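Local structure of putative peptidyl-arginine deiminase (Chlorobium tepidum, 1XKN) at residues L43-Q46 and L47-S50; R305-Q308 and A309-L313. The protein probably acts as a hydrolase of the Porphyromonas-type peptidyl-arginine deiminase family, possibly acting on agmatine or on arginine in proteins. All blocks are in the same frame, centred on the assembly; numbering follows the deposited sequence.

Contact 1 of 2, residues L43-Q46 and L47-S50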
loop_
_atom_site.group_PDB
_atom_site.type_symbol
_atom_site.label_atom_id
_atom_site.label_comp_id
_atom_site.label_asym_id
_atom_site.label_seq_id
_atom_site.Cartn_x
_atom_site.Cartn_y
_atom_site.Cartn_z
ATOM N N LEU A 43 -8.189 -2.997 12.220
ATOM C CA LEU A 43 -7.515 -3.459 11.015
ATOM C C LEU A 43 -6.792 -4.777 11.270
ATOM O O LEU A 43 -6.917 -5.725 10.493
ATOM C CB LEU A 43 -6.518 -2.400 10.542
ATOM C CG LEU A 43 -5.514 -2.797 9.458
ATOM C CD1 LEU A 43 -6.238 -3.265 8.208
ATOM C CD2 LEU A 43 -4.623 -1.599 9.146
ATOM N N ALA A 44 -6.034 -4.834 12.361
ATOM C CA ALA A 44 -5.298 -6.044 12.707
ATOM C C ALA A 44 -6.262 -7.206 12.913
ATOM O O ALA A 44 -5.991 -8.327 12.483
ATOM C CB ALA A 44 -4.468 -5.814 13.965
ATOM N N TYR A 45 -7.395 -6.936 13.558
ATOM C CA TYR A 45 -8.389 -7.976 13.794
ATOM C C TYR A 45 -8.925 -8.515 12.475
ATOM O O TYR A 45 -8.941 -9.727 12.256
ATOM C CB TYR A 45 -9.555 -7.445 14.630
ATOM C CG TYR A 45 -10.720 -8.407 14.683
ATOM C CD1 TYR A 45 -10.614 -9.632 15.345
ATOM C CD2 TYR A 45 -11.922 -8.109 14.039
ATOM C CE1 TYR A 45 -11.677 -10.537 15.357
ATOM C CE2 TYR A 45 -12.986 -9.006 14.048
ATOM C CZ TYR A 45 -12.856 -10.216 14.708
ATOM O OH TYR A 45 -13.906 -11.104 14.716
ATOM N N GLN A 46 -9.370 -7.621 11.595
ATOM C CA GLN A 46 -9.891 -8.060 10.306
ATOM C C GLN A 46 -8.832 -8.871 9.562
ATOM O O GLN A 46 -9.136 -9.905 8.971
ATOM C CB GLN A 46 -10.327 -6.861 9.455
ATOM C CG GLN A 46 -11.639 -6.224 9.887
ATOM C CD GLN A 46 -12.787 -7.220 9.949
ATOM O OE1 GLN A 46 -12.896 -8.111 9.111
ATOM N NE2 GLN A 46 -13.657 -7.060 10.939
ATOM N N LEU A 47 -7.585 -8.411 9.594
ATOM C CA LEU A 47 -6.516 -9.130 8.917
ATOM C C LEU A 47 -6.270 -10.502 9.531
ATOM O O LEU A 47 -5.982 -11.464 8.816
ATOM C CB LEU A 47 -5.218 -8.322 8.950
ATOM C CG LEU A 47 -5.202 -7.045 8.110
ATOM C CD1 LEU A 47 -3.948 -6.252 8.424
ATOM C CD2 LEU A 47 -5.269 -7.391 6.632
ATOM N N SER A 48 -6.391 -10.597 10.854
ATOM C CA SER A 48 -6.154 -11.870 11.534
ATOM C C SER A 48 -7.199 -12.928 11.183
ATOM O O SER A 48 -6.996 -14.111 11.438
ATOM C CB SER A 48 -6.088 -11.673 13.059
ATOM O OG SER A 48 -7.346 -11.347 13.617
ATOM N N ARG A 49 -8.313 -12.502 10.598
ATOM C CA ARG A 49 -9.356 -13.440 10.200
ATOM C C ARG A 49 -8.911 -14.145 8.923
ATOM O O ARG A 49 -9.345 -15.258 8.621
ATOM C CB ARG A 49 -10.663 -12.695 9.919
ATOM C CG ARG A 49 -11.275 -12.002 11.120
ATOM C CD ARG A 49 -12.524 -11.248 10.697
ATOM N NE ARG A 49 -13.506 -12.148 10.096
ATOM C CZ ARG A 49 -14.305 -11.817 9.087
ATOM N NH1 ARG A 49 -14.239 -10.601 8.558
ATOM N NH2 ARG A 49 -15.172 -12.699 8.605
ATOM N N SER A 50 -8.017 -13.485 8.194
ATOM C CA SER A 50 -7.528 -13.971 6.912
ATOM C C SER A 50 -6.148 -14.619 6.897
ATOM O O SER A 50 -5.936 -15.633 6.228
ATOM C CB SER A 50 -7.532 -12.804 5.918
ATOM O OG SER A 50 -6.872 -13.136 4.713
#
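The aliphatic part of Arg49 lies against the Tyr45 ring, with CG over one face and CD 4.1 Å from Tyr45 CE2. Ring and guanidinium planes are only 23° apart, while Ser48 OG approaches the ring obliquely. At the guanidinium edge, close to its plane, sits the Gln46 amide oxygen: Arg49 NH1 donates to Gln46 OE1 at 2.9 Å, in the amide plane and on a lone pair. The amide stands nearly upright to the guanidinium, 79° between planes. A bend at chi2 in Gln46 and another at chi3 in Arg49 lay the amide alongside the guanidinium, both side chains pointing the same way. Arg49 NH2 forms a salt bridge with Glu321, so the guanidinium is gripped from two residues. Ser48 OG, held between its own N and carbonyl carbon (chi1 70°), turns back to donate to Tyr45 O at 2.6 Å. On the buried flank Leu43 CD1 packs on Leu47 CD1 at 3.8 Å, and both leucines touch Leu20 and Leu297. Arg49 N bonds to Gln46 O at 3.2 Å, with only a weak bond to Tyr45 O. This is the later part of helix 36-50, the crossover of a beta-alpha-beta unit with strands 15-21 and 52-57.

Contact 2 of 2, residues R305-Q308 and A309-L313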
loop_
_atom_site.group_PDB
_atom_site.type_symbol
_atom_site.label_atom_id
_atom_site.label_comp_id
_atom_site.label_asym_id
_atom_site.label_seq_id
_atom_site.Cartn_x
_atom_site.Cartn_y
_atom_site.Cartn_z
ATOM N N ARG A 305 -21.507 7.142 -0.209
ATOM C CA ARG A 305 -20.671 6.564 -1.249
ATOM C C ARG A 305 -19.876 5.366 -0.736
ATOM O O ARG A 305 -19.317 4.611 -1.533
ATOM C CB ARG A 305 -19.724 7.621 -1.822
ATOM C CG ARG A 305 -20.453 8.794 -2.456
ATOM C CD ARG A 305 -19.490 9.741 -3.132
ATOM N NE ARG A 305 -20.182 10.896 -3.697
ATOM C CZ ARG A 305 -19.571 11.870 -4.361
ATOM N NH1 ARG A 305 -18.259 11.827 -4.543
ATOM N NH2 ARG A 305 -20.273 12.887 -4.842
ATOM N N ASP A 306 -19.832 5.177 0.585
ATOM C CA ASP A 306 -19.087 4.051 1.160
ATOM C C ASP A 306 -19.593 2.712 0.629
ATOM O O ASP A 306 -18.813 1.890 0.148
ATOM C CB ASP A 306 -19.192 4.010 2.696
ATOM C CG ASP A 306 -18.596 5.232 3.380
ATOM O OD1 ASP A 306 -17.711 5.899 2.802
ATOM O OD2 ASP A 306 -19.010 5.505 4.527
ATOM N N GLN A 307 -20.900 2.489 0.727
ATOM C CA GLN A 307 -21.479 1.231 0.269
ATOM C C GLN A 307 -21.298 1.037 -1.232
ATOM O O GLN A 307 -21.151 -0.090 -1.702
ATOM C CB GLN A 307 -22.965 1.162 0.630
ATOM C CG GLN A 307 -23.556 -0.238 0.526
ATOM C CD GLN A 307 -22.824 -1.238 1.405
ATOM O OE1 GLN A 307 -22.679 -1.032 2.612
ATOM N NE2 GLN A 307 -22.365 -2.332 0.805
ATOM N N GLN A 308 -21.304 2.134 -1.985
ATOM C CA GLN A 308 -21.125 2.061 -3.431
ATOM C C GLN A 308 -19.731 1.550 -3.770
ATOM O O GLN A 308 -19.571 0.699 -4.650
ATOM C CB GLN A 308 -21.358 3.435 -4.066
ATOM C CG GLN A 308 -22.817 3.871 -4.029
ATOM C CD GLN A 308 -23.077 5.178 -4.757
ATOM O OE1 GLN A 308 -24.228 5.539 -5.008
ATOM N NE2 GLN A 308 -22.014 5.893 -5.098
ATOM N N ALA A 309 -18.724 2.063 -3.068
ATOM C CA ALA A 309 -17.347 1.636 -3.299
ATOM C C ALA A 309 -17.178 0.172 -2.905
ATOM O O ALA A 309 -16.528 -0.602 -3.605
ATOM C CB ALA A 309 -16.384 2.510 -2.503
ATOM N N ILE A 310 -17.770 -0.206 -1.779
ATOM C CA ILE A 310 -17.682 -1.586 -1.314
ATOM C C ILE A 310 -18.315 -2.553 -2.321
ATOM O O ILE A 310 -17.731 -3.591 -2.634
ATOM C CB ILE A 310 -18.360 -1.744 0.065
ATOM C CG1 ILE A 310 -17.515 -1.025 1.121
ATOM C CG2 ILE A 310 -18.513 -3.223 0.417
ATOM C CD1 ILE A 310 -18.146 -0.977 2.490
ATOM N N ASP A 311 -19.495 -2.214 -2.832
ATOM C CA ASP A 311 -20.166 -3.082 -3.794
ATOM C C ASP A 311 -19.350 -3.254 -5.069
ATOM O O ASP A 311 -19.267 -4.354 -5.617
ATOM C CB ASP A 311 -21.560 -2.542 -4.136
ATOM C CG ASP A 311 -22.534 -2.655 -2.975
ATOM O OD1 ASP A 311 -22.165 -3.259 -1.947
ATOM O OD2 ASP A 311 -23.674 -2.144 -3.091
ATOM N N ILE A 312 -18.753 -2.168 -5.549
ATOM C CA ILE A 312 -17.941 -2.235 -6.755
ATOM C C ILE A 312 -16.725 -3.126 -6.515
ATOM O O ILE A 312 -16.404 -3.979 -7.340
ATOM C CB ILE A 312 -17.490 -0.828 -7.195
ATOM C CG1 ILE A 312 -18.713 -0.040 -7.680
ATOM C CG2 ILE A 312 -16.444 -0.922 -8.302
ATOM C CD1 ILE A 312 -18.447 1.413 -7.977
ATOM N N LEU A 313 -16.061 -2.947 -5.380
ATOM C CA LEU A 313 -14.899 -3.771 -5.077
ATOM C C LEU A 313 -15.302 -5.228 -4.835
ATOM O O LEU A 313 -14.531 -6.147 -5.111
ATOM C CB LEU A 313 -14.136 -3.197 -3.878
ATOM C CG LEU A 313 -13.389 -1.903 -4.242
ATOM C CD1 LEU A 313 -12.844 -1.218 -2.995
ATOM C CD2 LEU A 313 -12.258 -2.237 -5.208
#
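Gln307 reaches one turn along its helix to Asp311, an i to i+4 side-chain hydrogen bond on the outer surface of helix 305-316, the connecting helix of a beta-alpha-beta unit with strands 295-300 and 321-326. From CB, which starts out directed away from the following turn, the chain runs to CG, placed beside its own carbonyl carbon. CG lies 4.1 Å from Asp311 OD1 and about as far from OD2. A bend at chi2 (58°) then swings the amide back over the next turn, where CD comes within 4.0 Å of Asp311 OD1. At the tip, NE2 donates to Asp311 OD1, and it also lies 4.0 Å from Ile310 CG2, a methyl beside the polar pair. The two residues cross obliquely, amide and carboxylate planes 51° apart.

The backbone beneath is regular: Ala309 N, Ile310 N, Asp311 N and Ile312 N bond to the carbonyl oxygens of Arg305, Asp306, Gln307 and Gln308. Ile310 CG1 and Ile312 CG1 lie against carbonyl oxygens of the preceding turn, 3.3 Å from Asp306 O and 3.2 Å from Gln308 O respectively. Elsewhere on the helix, Asp306 OD1 accepts from Tyr286 OH and Tyr301 N, and OD2 accepts from Cys303 N, tying Asp306 to the residues just before it. Ala309 rests on Tyr286, and Ile312 on Val267 and Leu269. In the Gln307 pair, Asp311 OD1 accepts from above its carboxylate plane, 37° out of it, but lies almost in the amide plane of Gln307, 2.9 Å from NE2.

From the N terminus, strand 15-21 leads into helix 36-50, whose last two turns hold contact 1; the chain then enters strand 52-57. Contact 2 comes far later, in helix 305-316 between strands 295-300 and 321-326. Each contact joins adjoining turns of one helix, closing no long loop, and the two follow in series without nesting or crossing. The centres of contact 1 and contact 2 are about 20 Å apart. The nearest atoms of contact 1 and contact 2 are about 11 Å apart. Strand 295-300 relates them: Leu297 meets the side chains of contact 1, while Val298 and Thr300 meet those of contact 2. Glu321, where the strand after helix 305-316 begins, pairs with Arg49 of contact 1.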